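Local coordinates for STM4351 (Salmonella enterica, PDB 2Y7I), which binds free arginine with high specificity in the periplasm and probably delivers it to an ABC-type uptake system, as other family 3 solute-binding proteins do, at residues G120-R125 against D185-G190; S94-T99 against D178-D183; L8-S13 against A68-M73. One frame throughout, in Å; residues are numbered along the deposited sequence.

Interaction 1 (G120-R125 against D185-G190); sequences GTTHQR and DYYGKG. With ARG (arginine), chain C; ACT (acetate ion), chain G.
His123 and Tyr187 cross at about a right angle, and their rings meet rim to rim, neither over the face of the other. His123 ND1 and Tyr187 OH share a hydrogen bond of 2.9 Å, and either could be the donor. The other ring nitrogen, NE2, is bonded to Asp160, so both nitrogens of this buried ring are satisfied. Thr122 OG1 sits over the centre of the His123 ring face. The backbone N of Thr122 donates a fairly straight 3.0 Å bond to O of the bound arginine, whose carboxylate thus meets the start of a helix. Thr121 is the N-cap: its OG1 accepts from Gln124 N at 3.1 Å and is also bonded to Glu118 O.

Arg125 reaches across with a bend at chi3 (76°). Tyr186 CE2 lies over the centre of one face of the guanidinium, and the two planes are 26° apart. Arg125 NH2 makes a weak 3.0 Å bond to Asp185 O, and a water joins NH2, Tyr186 O and the acetate. Arg125 NE donates to acetate OXT at 2.8 Å. Tyr186 OH is bonded to Asp129.

The contact joins the first turn of helix 122-130 to the loop between strands 174-176 and 194-195, with Ala95 of strand 95-100 touching both His123 and Tyr187.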
loop_
_atom_site.group_PDB
_atom_site.type_symbol
_atom_site.label_atom_id
_atom_site.label_comp_id
_atom_site.label_asym_id
_atom_site.label_seq_id
_atom_site.Cartn_x
_atom_site.Cartn_y
_atom_site.Cartn_z
ATOM N N GLY A 120 -13.893 -3.781 24.851
ATOM C CA GLY A 120 -13.965 -4.498 23.567
ATOM C C GLY A 120 -12.666 -4.627 22.783
ATOM O O GLY A 120 -12.640 -5.250 21.704
ATOM N N THR A 121 -11.583 -4.083 23.340
ATOM C CA THR A 121 -10.297 -4.015 22.627
ATOM C C THR A 121 -9.349 -5.183 22.908
ATOM O O THR A 121 -9.498 -5.910 23.899
ATOM C CB THR A 121 -9.537 -2.678 22.904
ATOM O OG1 THR A 121 -9.169 -2.596 24.291
ATOM C CG2 THR A 121 -10.395 -1.496 22.528
ATOM N N THR A 122 -8.361 -5.324 22.028
ATOM C CA THR A 122 -7.206 -6.200 22.252
ATOM C C THR A 122 -6.536 -5.857 23.573
ATOM O O THR A 122 -6.121 -6.742 24.323
ATOM C CB THR A 122 -6.167 -5.996 21.136
ATOM O OG1 THR A 122 -5.951 -4.594 20.969
ATOM C CG2 THR A 122 -6.685 -6.559 19.813
ATOM N N HIS A 123 -6.431 -4.561 23.850
ATOM C CA HIS A 123 -5.755 -4.081 25.041
ATOM C C HIS A 123 -6.438 -4.553 26.305
ATOM O O HIS A 123 -5.769 -4.938 27.268
ATOM C CB HIS A 123 -5.659 -2.556 25.010
ATOM C CG HIS A 123 -5.195 -2.029 23.695
ATOM N ND1 HIS A 123 -3.983 -2.388 23.140
ATOM C CD2 HIS A 123 -5.794 -1.208 22.798
ATOM C CE1 HIS A 123 -3.845 -1.790 21.969
ATOM N NE2 HIS A 123 -4.929 -1.073 21.737
ATOM N N GLN A 124 -7.770 -4.533 26.300
ATOM C CA GLN A 124 -8.534 -4.997 27.441
ATOM C C GLN A 124 -8.268 -6.482 27.681
ATOM O O GLN A 124 -8.015 -6.893 28.813
ATOM C CB GLN A 124 -10.030 -4.748 27.223
ATOM C CG GLN A 124 -10.927 -5.346 28.304
ATOM C CD GLN A 124 -12.392 -4.963 28.104
ATOM O OE1 GLN A 124 -13.000 -5.286 27.076
ATOM N NE2 GLN A 124 -12.963 -4.279 29.095
ATOM N N ARG A 125 -8.304 -7.274 26.610
ATOM C CA ARG A 125 -8.110 -8.716 26.726
ATOM C C ARG A 125 -6.690 -9.035 27.198
ATOM O O ARG A 125 -6.505 -9.848 28.115
ATOM C CB ARG A 125 -8.436 -9.432 25.411
ATOM C CG ARG A 125 -8.564 -10.944 25.564
ATOM C CD ARG A 125 -9.127 -11.610 24.300
ATOM N NE ARG A 125 -8.145 -11.727 23.216
ATOM C CZ ARG A 125 -7.319 -12.759 23.048
ATOM N NH1 ARG A 125 -7.319 -13.773 23.908
ATOM N NH2 ARG A 125 -6.480 -12.773 22.017
ATOM N N ASP A 185 -0.224 -13.643 20.620
ATOM C CA ASP A 185 -1.558 -14.186 20.892
ATOM C C ASP A 185 -2.599 -13.060 20.923
ATOM O O ASP A 185 -3.800 -13.314 20.775
ATOM C CB ASP A 185 -1.581 -14.944 22.225
ATOM C CG ASP A 185 -0.883 -16.284 22.155
ATOM O OD1 ASP A 185 -0.707 -16.829 21.043
ATOM O OD2 ASP A 185 -0.509 -16.802 23.227
ATOM N N TYR A 186 -2.123 -11.819 21.089
ATOM C CA TYR A 186 -2.978 -10.646 21.273
ATOM C C TYR A 186 -2.762 -9.560 20.219
ATOM O O TYR A 186 -3.706 -8.879 19.823
ATOM C CB TYR A 186 -2.775 -10.062 22.688
ATOM C CG TYR A 186 -3.178 -11.043 23.766
ATOM C CD1 TYR A 186 -2.282 -12.000 24.234
ATOM C CD2 TYR A 186 -4.475 -11.040 24.287
ATOM C CE1 TYR A 186 -2.656 -12.933 25.197
ATOM C CE2 TYR A 186 -4.852 -11.962 25.261
ATOM C CZ TYR A 186 -3.937 -12.904 25.709
ATOM O OH TYR A 186 -4.314 -13.821 26.660
ATOM N N TYR A 187 -1.525 -9.421 19.754
ATOM C CA TYR A 187 -1.119 -8.280 18.928
ATOM C C TYR A 187 -0.452 -8.703 17.624
ATOM O O TYR A 187 0.036 -9.806 17.517
ATOM C CB TYR A 187 -0.169 -7.380 19.728
ATOM C CG TYR A 187 -0.854 -6.699 20.905
ATOM C CD1 TYR A 187 -1.835 -5.735 20.693
ATOM C CD2 TYR A 187 -0.515 -7.020 22.219
ATOM C CE1 TYR A 187 -2.483 -5.107 21.750
ATOM C CE2 TYR A 187 -1.156 -6.406 23.297
ATOM C CZ TYR A 187 -2.139 -5.442 23.048
ATOM O OH TYR A 187 -2.779 -4.812 24.085
ATOM N N GLY A 188 -0.438 -7.813 16.636
ATOM C CA GLY A 188 0.231 -8.100 15.372
ATOM C C GLY A 188 -0.689 -8.545 14.248
ATOM O O GLY A 188 -0.232 -8.737 13.122
ATOM N N LYS A 189 -1.974 -8.739 14.550
ATOM C CA LYS A 189 -2.962 -8.984 13.502
ATOM C C LYS A 189 -3.223 -7.646 12.825
ATOM O O LYS A 189 -3.335 -6.612 13.496
ATOM C CB LYS A 189 -4.258 -9.584 14.074
ATOM C CG LYS A 189 -4.127 -11.030 14.603
ATOM C CD LYS A 189 -3.865 -12.023 13.468
ATOM C CE LYS A 189 -3.703 -13.449 13.981
ATOM N NZ LYS A 189 -3.660 -14.417 12.851
ATOM N N GLY A 190 -3.297 -7.648 11.502
ATOM C CA GLY A 190 -3.432 -6.387 10.757
ATOM C C GLY A 190 -4.763 -5.714 11.012
ATOM O O GLY A 190 -5.664 -6.321 11.586
HETATM N N ARG C . -6.475 -1.671 17.888
HETATM C CA ARG C . -7.246 -1.946 19.141
HETATM C C ARG C . -8.221 -3.093 18.905
HETATM O O ARG C . -8.975 -3.457 19.804
HETATM C CB ARG C . -8.006 -0.689 19.614
HETATM C CG ARG C . -8.924 -0.069 18.545
HETATM C CD ARG C . -9.769 1.080 19.091
HETATM N NE ARG C . -10.359 1.837 17.985
HETATM C CZ ARG C . -11.172 2.883 18.119
HETATM N NH1 ARG C . -11.529 3.332 19.325
HETATM N NH2 ARG C . -11.632 3.482 17.041
HETATM O OXT ARG C . -8.288 -3.660 17.798
HETATM C C ACT G . -10.031 -9.688 20.850
HETATM O O ACT G . -10.855 -9.923 19.943
HETATM O OXT ACT G . -9.013 -10.426 20.875
HETATM C CH3 ACT G . -10.247 -8.581 21.839
HETATM O O HOH W 1 -6.169 -10.358 20.663
#

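Interaction 2 (S94-T99 against D178-D183); sequences SAVVVT and DERASD
Two backbone hydrogen bonds tie Ala95 to Ala181. Ala95 N donates to Ala181 O at 3.0 Å, and Ala181 N donates back to Ala95 O at 3.0 Å. The second bond is almost straight, with an angle of 179° at the hydrogen. Both donors lie in the plane of the carbonyl they reach. This is an antiparallel hydrogen-bonded pair, and it stands as a single bridge.

Beyond the bridge the chains draw apart and a water takes over. It accepts from Val97 N and donates to Glu179 O, the latter at 2.6 Å. The backbone of Val97 is also bonded to Met177, and that of Thr99 to Ala175.

The bridge therefore carries on the pairing of strand 95-100 with strand 174-176, the outermost strand on this side of the mixed five-stranded sheet. That sheet belongs to one of the two lobes of the periplasmic binding protein fold. On its other side, strand 95-100 pairs with strand 156-160.

The side-chain polar contact is between hydroxyls. Ser94 OG and Ser182 OG meet tip to tip at 2.5 Å, and either could be the donor. Each OG is anti to its own carbonyl carbon. Both serines were modelled in two conformers, so this short distance describes one of the arrangements.

The remaining contacts are van der Waals packing. Val96 and Arg180 run side by side and point the same way. Val96 CG1 lies 3.6 Å from Arg180 CD and also sits over one face of the guanidinium, offset toward its rim. The arginine chain is extended from CG to NE, so its methylenes pass along the valine. Ala95 CB and Ala181 CB are 4.4 Å apart, and both alanines pack on Phe158. Val96 rests on Ile164 of helix 161-168.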
loop_
_atom_site.group_PDB
_atom_site.type_symbol
_atom_site.label_atom_id
_atom_site.label_comp_id
_atom_site.label_asym_id
_atom_site.label_seq_id
_atom_site.Cartn_x
_atom_site.Cartn_y
_atom_site.Cartn_z
ATOM N N SER A 94 2.454 -2.630 18.226
ATOM C CA SER A 94 2.602 -2.858 19.663
ATOM C C SER A 94 1.778 -1.881 20.500
ATOM O O SER A 94 1.515 -0.747 20.082
ATOM C CB SER A 94 4.078 -2.802 20.072
ATOM O OG SER A 94 4.783 -3.894 19.518
ATOM N N ALA A 95 1.364 -2.345 21.673
ATOM C CA ALA A 95 0.551 -1.551 22.567
ATOM C C ALA A 95 1.466 -0.959 23.634
ATOM O O ALA A 95 2.462 -1.565 24.014
ATOM C CB ALA A 95 -0.527 -2.389 23.190
ATOM N N VAL A 96 1.115 0.231 24.102
ATOM C CA VAL A 96 1.922 0.940 25.081
ATOM C C VAL A 96 1.060 1.493 26.205
ATOM O O VAL A 96 -0.155 1.712 26.035
ATOM C CB VAL A 96 2.765 2.089 24.431
ATOM C CG1 VAL A 96 3.796 1.537 23.422
ATOM C CG2 VAL A 96 1.884 3.142 23.777
ATOM N N VAL A 97 1.693 1.722 27.353
ATOM C CA VAL A 97 1.062 2.443 28.449
ATOM C C VAL A 97 1.618 3.853 28.432
ATOM O O VAL A 97 2.806 4.053 28.182
ATOM C CB VAL A 97 1.363 1.819 29.831
ATOM C CG1 VAL A 97 0.558 2.531 30.929
ATOM C CG2 VAL A 97 1.040 0.327 29.819
ATOM N N VAL A 98 0.747 4.832 28.650
ATOM C CA VAL A 98 1.203 6.185 28.929
ATOM C C VAL A 98 0.980 6.469 30.417
ATOM O O VAL A 98 -0.069 6.142 30.955
ATOM C CB VAL A 98 0.541 7.237 28.012
ATOM C CG1 VAL A 98 -1.026 7.156 28.056
ATOM C CG2 VAL A 98 1.080 8.640 28.312
ATOM N N THR A 99 2.007 7.009 31.082
ATOM C CA THR A 99 1.935 7.359 32.506
ATOM C C THR A 99 2.531 8.745 32.669
ATOM O O THR A 99 3.036 9.308 31.706
ATOM C CB THR A 99 2.712 6.361 33.403
ATOM O OG1 THR A 99 4.128 6.591 33.294
ATOM C CG2 THR A 99 2.373 4.886 33.036
ATOM N N ASP A 178 8.395 2.377 29.240
ATOM C CA ASP A 178 9.444 1.602 28.578
ATOM C C ASP A 178 8.985 0.213 28.108
ATOM O O ASP A 178 9.241 -0.162 26.955
ATOM C CB ASP A 178 10.712 1.520 29.430
ATOM C CG ASP A 178 11.527 2.812 29.390
ATOM O OD1 ASP A 178 11.314 3.615 28.456
ATOM O OD2 ASP A 178 12.380 3.026 30.285
ATOM N N GLU A 179 8.318 -0.544 28.977
ATOM C CA GLU A 179 7.893 -1.887 28.590
ATOM C C GLU A 179 6.642 -1.808 27.726
ATOM O O GLU A 179 5.630 -1.252 28.150
ATOM C CB GLU A 179 7.638 -2.795 29.805
ATOM C CG GLU A 179 7.301 -4.239 29.385
ATOM C CD GLU A 179 7.023 -5.189 30.532
ATOM O OE1 GLU A 179 7.030 -4.773 31.717
ATOM O OE2 GLU A 179 6.783 -6.379 30.240
ATOM N N ARG A 180 6.725 -2.389 26.531
ATOM C CA ARG A 180 5.594 -2.478 25.628
ATOM C C ARG A 180 5.005 -3.884 25.644
ATOM O O ARG A 180 5.629 -4.821 26.150
ATOM C CB ARG A 180 6.034 -2.104 24.213
ATOM C CG ARG A 180 6.671 -0.727 24.167
ATOM C CD ARG A 180 6.895 -0.235 22.760
ATOM N NE ARG A 180 7.438 1.120 22.792
ATOM C CZ ARG A 180 7.385 1.978 21.777
ATOM N NH1 ARG A 180 6.806 1.630 20.627
ATOM N NH2 ARG A 180 7.918 3.183 21.915
ATOM N N ALA A 181 3.807 -4.019 25.087
ATOM C CA ALA A 181 3.131 -5.316 24.985
ATOM C C ALA A 181 3.037 -5.700 23.519
ATOM O O ALA A 181 2.529 -4.931 22.701
ATOM C CB ALA A 181 1.744 -5.252 25.601
ATOM N N SER A 182 3.528 -6.891 23.197
ATOM C CA SER A 182 3.610 -7.340 21.813
ATOM C C SER A 182 3.103 -8.765 21.616
ATOM O O SER A 182 2.998 -9.225 20.470
ATOM C CB SER A 182 5.055 -7.229 21.307
ATOM O OG SER A 182 5.376 -5.886 20.987
ATOM N N ASP A 183 2.794 -9.445 22.724
ATOM C CA ASP A 183 2.397 -10.874 22.719
ATOM C C ASP A 183 1.572 -11.217 21.470
ATOM O O ASP A 183 0.479 -10.672 21.291
ATOM C CB ASP A 183 1.625 -11.206 24.009
ATOM C CG ASP A 183 1.283 -12.696 24.148
ATOM O OD1 ASP A 183 1.180 -13.416 23.129
ATOM O OD2 ASP A 183 1.095 -13.150 25.297
HETATM O O HOH W 2 4.393 0.837 27.154
#

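Interaction 3 (L8-S13 against A68-M73); sequences LHFGTS and AVIAGM. With ZN (zinc ion), chain E; ARG (arginine), chain C.
Strand 7-12 and strand 68-69 run parallel and are laced by backbone bonds in the carbonyl plane or near the C=O axis. Ala68 N donates to His9 O, Gly11 N to Ala68 O at 2.9 Å, and Ile70 N to Gly11 O at 3.2 Å. Thr12 continues the ladder with its side chain. Thr12 OG1 is anti to the backbone N (chi1 -163°) and donates to Ile70 O at 2.6 Å.

The tight part is around Phe10. Ala68 CB makes an off-centre CH-pi contact with the Phe10 ring, 4.2 Å from the centroid. Ile70 CG2 meets Phe10 CD2 at 3.6 Å, and Ala36 and Cys40 of helix 31-42 also pack on Phe10. Val69 points to the other face of the sheet, where Leu57 and Leu61 of helix 57-62 meet it. Helices thus cover both faces of this parallel sheet, as in the alpha/beta lobes of periplasmic binding proteins.

The strand ends lead into the arginine pocket. Ala71 O accepts from NE of the ligand at 2.9 Å and more weakly from NH2. Ser13 O takes NH2, and Gly72 O accepts from the ligand amino N.

The looser side is at His9, which is partly exposed. Its ring leads away from the neighbouring strand, and His9 ND1 binds zinc at 2.1 Å. A water and Asp67 are further zinc ligands.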
loop_
_atom_site.group_PDB
_atom_site.type_symbol
_atom_site.label_atom_id
_atom_site.label_comp_id
_atom_site.label_asym_id
_atom_site.label_seq_id
_atom_site.Cartn_x
_atom_site.Cartn_y
_atom_site.Cartn_z
ATOM N N LEU A 8 -22.271 3.586 0.933
ATOM C CA LEU A 8 -21.760 2.585 1.843
ATOM C C LEU A 8 -21.708 3.178 3.253
ATOM O O LEU A 8 -21.037 4.194 3.492
ATOM C CB LEU A 8 -20.373 2.143 1.373
ATOM C CG LEU A 8 -19.752 0.834 1.851
ATOM C CD1 LEU A 8 -20.692 -0.347 1.600
ATOM C CD2 LEU A 8 -18.422 0.615 1.122
ATOM N N HIS A 9 -22.440 2.551 4.175
ATOM C CA HIS A 9 -22.570 3.053 5.543
ATOM C C HIS A 9 -21.540 2.371 6.444
ATOM O O HIS A 9 -21.600 1.160 6.642
ATOM C CB HIS A 9 -24.000 2.833 6.066
ATOM C CG HIS A 9 -25.063 3.454 5.208
ATOM N ND1 HIS A 9 -25.719 2.762 4.211
ATOM C CD2 HIS A 9 -25.581 4.705 5.196
ATOM C CE1 HIS A 9 -26.596 3.560 3.625
ATOM N NE2 HIS A 9 -26.530 4.745 4.201
ATOM N N PHE A 10 -20.594 3.154 6.958
ATOM C CA PHE A 10 -19.549 2.668 7.852
ATOM C C PHE A 10 -19.872 3.042 9.282
ATOM O O PHE A 10 -20.347 4.145 9.546
ATOM C CB PHE A 10 -18.205 3.311 7.522
ATOM C CG PHE A 10 -17.497 2.699 6.352
ATOM C CD1 PHE A 10 -17.770 3.136 5.056
ATOM C CD2 PHE A 10 -16.527 1.713 6.544
ATOM C CE1 PHE A 10 -17.086 2.578 3.956
ATOM C CE2 PHE A 10 -15.843 1.145 5.448
ATOM C CZ PHE A 10 -16.128 1.580 4.158
ATOM N N GLY A 11 -19.607 2.118 10.198
ATOM C CA GLY A 11 -19.632 2.410 11.625
ATOM C C GLY A 11 -18.197 2.553 12.083
ATOM O O GLY A 11 -17.315 1.824 11.616
ATOM N N THR A 12 -17.965 3.502 12.986
ATOM C CA THR A 12 -16.653 3.721 13.587
ATOM C C THR A 12 -16.802 4.306 15.000
ATOM O O THR A 12 -17.908 4.658 15.436
ATOM C CB THR A 12 -15.748 4.649 12.716
ATOM O OG1 THR A 12 -14.384 4.505 13.129
ATOM C CG2 THR A 12 -16.158 6.110 12.843
ATOM N N SER A 13 -15.681 4.397 15.707
ATOM C CA SER A 13 -15.621 5.047 17.008
ATOM C C SER A 13 -14.540 6.109 16.954
ATOM O O SER A 13 -13.347 5.799 17.060
ATOM C CB SER A 13 -15.292 4.044 18.110
ATOM O OG SER A 13 -15.369 4.685 19.371
ATOM N N ALA A 68 -20.437 -1.841 6.915
ATOM C CA ALA A 68 -19.040 -2.136 7.196
ATOM C C ALA A 68 -18.562 -1.361 8.415
ATOM O O ALA A 68 -19.185 -0.384 8.827
ATOM C CB ALA A 68 -18.169 -1.817 5.975
ATOM N N VAL A 69 -17.470 -1.832 9.003
ATOM C CA VAL A 69 -16.862 -1.181 10.155
ATOM C C VAL A 69 -15.403 -0.938 9.826
ATOM O O VAL A 69 -14.705 -1.842 9.338
ATOM C CB VAL A 69 -16.998 -2.054 11.441
ATOM C CG1 VAL A 69 -16.010 -1.636 12.516
ATOM C CG2 VAL A 69 -18.420 -1.976 11.987
ATOM N N ILE A 70 -14.953 0.292 10.064
ATOM C CA ILE A 70 -13.530 0.608 10.046
ATOM C C ILE A 70 -13.225 1.430 11.302
ATOM O O ILE A 70 -13.880 2.456 11.556
ATOM C CB ILE A 70 -13.100 1.294 8.709
ATOM C CG1 ILE A 70 -11.573 1.264 8.539
ATOM C CG2 ILE A 70 -13.680 2.729 8.575
ATOM C CD1 ILE A 70 -11.074 1.826 7.179
ATOM N N ALA A 71 -12.283 0.957 12.120
ATOM C CA ALA A 71 -12.046 1.589 13.430
ATOM C C ALA A 71 -10.734 1.198 14.101
ATOM O O ALA A 71 -10.709 0.888 15.296
ATOM C CB ALA A 71 -13.231 1.302 14.381
ATOM N N GLY A 72 -9.641 1.210 13.337
ATOM C CA GLY A 72 -8.352 0.767 13.849
ATOM C C GLY A 72 -8.458 -0.625 14.452
ATOM O O GLY A 72 -7.806 -0.920 15.444
ATOM N N MET A 73 -9.255 -1.485 13.818
ATOM C CA MET A 73 -9.668 -2.758 14.416
ATOM C C MET A 73 -8.800 -3.936 13.967
ATOM O O MET A 73 -8.839 -4.329 12.795
ATOM C CB MET A 73 -11.146 -3.032 14.079
ATOM C CG MET A 73 -11.695 -4.369 14.618
ATOM S SD MET A 73 -13.443 -4.671 14.238
ATOM C CE MET A 73 -14.224 -3.528 15.413
HETATM ZN ZN ZN E . -25.925 0.739 3.807
HETATM N N ARG C . -6.475 -1.671 17.888
HETATM C CA ARG C . -7.246 -1.946 19.141
HETATM C C ARG C . -8.221 -3.093 18.905
HETATM O O ARG C . -8.975 -3.457 19.804
HETATM C CB ARG C . -8.006 -0.689 19.614
HETATM C CG ARG C . -8.924 -0.069 18.545
HETATM C CD ARG C . -9.769 1.080 19.091
HETATM N NE ARG C . -10.359 1.837 17.985
HETATM C CZ ARG C . -11.172 2.883 18.119
HETATM N NH1 ARG C . -11.529 3.332 19.325
HETATM N NH2 ARG C . -11.632 3.482 17.041
HETATM O OXT ARG C . -8.288 -3.660 17.798
HETATM O O HOH W 3 -26.668 0.216 5.761
#

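Interactions 1 and 3 are mostly buried and both touch the bound arginine, though their centres lie about 17 Å apart. Interaction 3 offers the ligand backbone carbonyls from the chain that follows two parallel strands. Interaction 1 offers a backbone N-H at a helix start, so the two grip opposite kinds of ligand group. Interaction 2 is only partly buried and lies away from the annotated sites, at the margin of the other sheet. It relies on one bridge, a water and a serine pair. Interactions 1 and 2 share the loop after strand 174-176 and touch: Tyr187 OH lies 3.4 Å from Ala95 CB. Interactions 2 and 3 do not touch.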